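Local coordinates for thermosome subunit (Methanococcoides burtonii, PDB 3AQ1), which is a group II chaperonin, predominantly monomeric, that probably binds and hydrolyses ATP to assist the folding of other proteins, at residues 67-71 / 72-76. Residues are numbered along the deposited sequence; the frame is centred on the assembly and turned at random.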
ATOM      1  N   LYS A  67      13.516 -40.923  12.270  1.00 96.56           N
ATOM      2  CA  LYS A  67      14.272 -41.729  11.307  1.00 92.66           C
ATOM      3  C   LYS A  67      15.777 -41.574  11.490  1.00 90.90           C
ATOM      4  O   LYS A  67      16.556 -42.157  10.735  1.00 93.19           O
ATOM      5  CB  LYS A  67      13.913 -41.365   9.861  1.00 93.31           C
ATOM      6  CG  LYS A  67      12.771 -42.172   9.256  1.00103.35           C
ATOM      7  CD  LYS A  67      12.743 -42.040   7.731  1.00106.60           C
ATOM      8  CE  LYS A  67      14.076 -42.473   7.125  1.00109.79           C
ATOM      9  NZ  LYS A  67      14.045 -42.536   5.636  1.00106.90           N
ATOM     10  N   GLY A  68      16.187 -40.766  12.467  1.00 87.88           N
ATOM     11  CA  GLY A  68      17.597 -40.641  12.803  1.00 88.44           C
ATOM     12  C   GLY A  68      18.305 -39.322  12.518  1.00 93.62           C
ATOM     13  O   GLY A  68      19.329 -39.020  13.147  1.00 95.64           O
ATOM     14  N   VAL A  69      17.785 -38.537  11.574  1.00 88.17           N
ATOM     15  CA  VAL A  69      18.429 -37.275  11.200  1.00 82.17           C
ATOM     16  C   VAL A  69      18.444 -36.296  12.370  1.00 81.20           C
ATOM     17  O   VAL A  69      17.391 -36.005  12.941  1.00 68.63           O
ATOM     18  CB  VAL A  69      17.713 -36.584  10.018  1.00 72.19           C
ATOM     19  CG1 VAL A  69      18.456 -35.319   9.631  1.00 65.34           C
ATOM     20  CG2 VAL A  69      17.589 -37.522   8.823  1.00 66.59           C
ATOM     21  N   HIS A  70      19.628 -35.783  12.717  1.00 88.85           N
ATOM     22  CA  HIS A  70      19.744 -34.813  13.812  1.00 96.08           C
ATOM     23  C   HIS A  70      18.945 -33.521  13.564  1.00 87.87           C
ATOM     24  O   HIS A  70      18.949 -32.960  12.464  1.00 82.05           O
ATOM     25  CB  HIS A  70      21.212 -34.501  14.147  1.00110.81           C
ATOM     26  CG  HIS A  70      21.384 -33.420  15.177  1.00126.24           C
ATOM     27  ND1 HIS A  70      20.764 -33.456  16.408  1.00131.47           N
ATOM     28  CD2 HIS A  70      22.115 -32.279  15.159  1.00131.70           C
ATOM     29  CE1 HIS A  70      21.097 -32.381  17.101  1.00131.42           C
ATOM     30  NE2 HIS A  70      21.917 -31.651  16.366  1.00132.76           N
ATOM     31  N   SER A  71      18.267 -33.067  14.612  1.00 82.58           N
ATOM     32  CA  SER A  71      17.379 -31.912  14.559  1.00 77.37           C
ATOM     33  C   SER A  71      18.027 -30.630  14.032  1.00 84.22           C
ATOM     34  O   SER A  71      17.361 -29.785  13.438  1.00 86.89           O
ATOM     35  CB  SER A  71      16.800 -31.660  15.949  1.00 66.52           C
ATOM     36  OG  SER A  71      16.566 -30.284  16.153  1.00 66.42           O
ATOM     37  N   THR A  72      19.323 -30.480  14.253  1.00 83.82           N
ATOM     38  CA  THR A  72      20.006 -29.249  13.889  1.00 77.47           C
ATOM     39  C   THR A  72      20.371 -29.194  12.406  1.00 70.67           C
ATOM     40  O   THR A  72      20.437 -28.118  11.813  1.00 74.15           O
ATOM     41  CB  THR A  72      21.225 -29.046  14.784  1.00 77.29           C
ATOM     42  OG1 THR A  72      20.771 -28.543  16.047  1.00 84.21           O
ATOM     43  CG2 THR A  72      22.202 -28.069  14.167  1.00 73.05           C
ATOM     44  N   ILE A  73      20.583 -30.365  11.817  1.00 66.98           N
ATOM     45  CA  ILE A  73      20.840 -30.507  10.384  1.00 64.04           C
ATOM     46  C   ILE A  73      19.605 -30.132   9.574  1.00 64.64           C
ATOM     47  O   ILE A  73      19.705 -29.453   8.550  1.00 67.54           O
ATOM     48  CB  ILE A  73      21.253 -31.960  10.025  1.00 90.29           C
ATOM     49  CG1 ILE A  73      22.685 -32.248  10.486  1.00100.07           C
ATOM     50  CG2 ILE A  73      21.126 -32.211   8.535  1.00 84.85           C
ATOM     51  CD1 ILE A  73      23.115 -33.709  10.325  1.00109.02           C
ATOM     52  N   ILE A  74      18.442 -30.583  10.040  1.00 65.52           N
ATOM     53  CA  ILE A  74      17.163 -30.246   9.415  1.00 64.64           C
ATOM     54  C   ILE A  74      16.975 -28.739   9.335  1.00 62.36           C
ATOM     55  O   ILE A  74      16.582 -28.221   8.296  1.00 64.77           O
ATOM     56  CB  ILE A  74      15.970 -30.857  10.180  1.00 68.04           C
ATOM     57  CG1 ILE A  74      16.032 -32.384  10.124  1.00 71.97           C
ATOM     58  CG2 ILE A  74      14.649 -30.371   9.599  1.00 64.51           C
ATOM     59  CD1 ILE A  74      15.085 -33.067  11.073  1.00 71.90           C
ATOM     60  N   SER A  75      17.265 -28.044  10.433  1.00 60.90           N
ATOM     61  CA  SER A  75      17.152 -26.588  10.487  1.00 64.44           C
ATOM     62  C   SER A  75      17.981 -25.887   9.418  1.00 70.92           C
ATOM     63  O   SER A  75      17.479 -24.993   8.732  1.00 68.37           O
ATOM     64  CB  SER A  75      17.568 -26.067  11.856  1.00 68.36           C
ATOM     65  OG  SER A  75      16.769 -26.635  12.865  1.00 74.19           O
ATOM     66  N   GLU A  76      19.249 -26.275   9.280  1.00 72.66           N
ATOM     67  CA  GLU A  76      20.097 -25.657   8.265  1.00 77.10           C
ATOM     68  C   GLU A  76      19.634 -26.015   6.861  1.00 70.48           C
ATOM     69  O   GLU A  76      19.623 -25.163   5.974  1.00 73.12           O
ATOM     70  CB  GLU A  76      21.564 -26.014   8.471  1.00 87.36           C
ATOM     71  CG  GLU A  76      22.240 -25.132   9.503  1.00 99.01           C
ATOM     72  CD  GLU A  76      23.027 -25.929  10.525  1.00107.32           C
ATOM     73  OE1 GLU A  76      23.973 -26.647  10.131  1.00103.30           O
ATOM     74  OE2 GLU A  76      22.696 -25.837  11.727  1.00110.43           O
TER
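His70 and Thr72 meet where the chain turns into helix 71-92, and the imidazole lies against the first turn. Thr72 N sits over the centre of one ring face, 3.4 Å above its plane. The two side chains run side by side in the same direction, with His70 NE2 3.3 Å from Thr72 OG1. The first torsion places the ring on this side: CG is anti to the backbone N (chi1 175°), beside the carbonyl carbon.

His70 O takes two amides of the first turn, both weakly. Ile74 N reaches His70 O at 3.4 Å with an N-H...O angle of 163°, a fairly straight bond. Ile73 N approaches the same oxygen more closely, at 3.1 Å, yet is bent to 130°. One residue on, Ser71 O accepts the Ser75 hydroxyl at 3.3 Å from OG, and Ser75 N adds a weak bond to it. The hydroxyl comes in tilted from the carbonyl plane.

On the buried side, Val69 CG1 packs on Ile74 CG1 at 3.8 Å and, more loosely, on Ile73 CG2. Ile74 continues inward onto Ala61, Leu64 and Ile65 of helix 45-65 and onto Leu467 of helix 449-467, while Ser71 OG makes a weak hydrogen bond to Leu467 O.

With His70 at the N-cap, Val69 is the residue before the cap and Ile74 the fourth after it; their apolar contact across the N-cap is a hydrophobic staple, here at the end of the loop joining helices 45-65 and 71-92 in this TCP-1 family chaperonin.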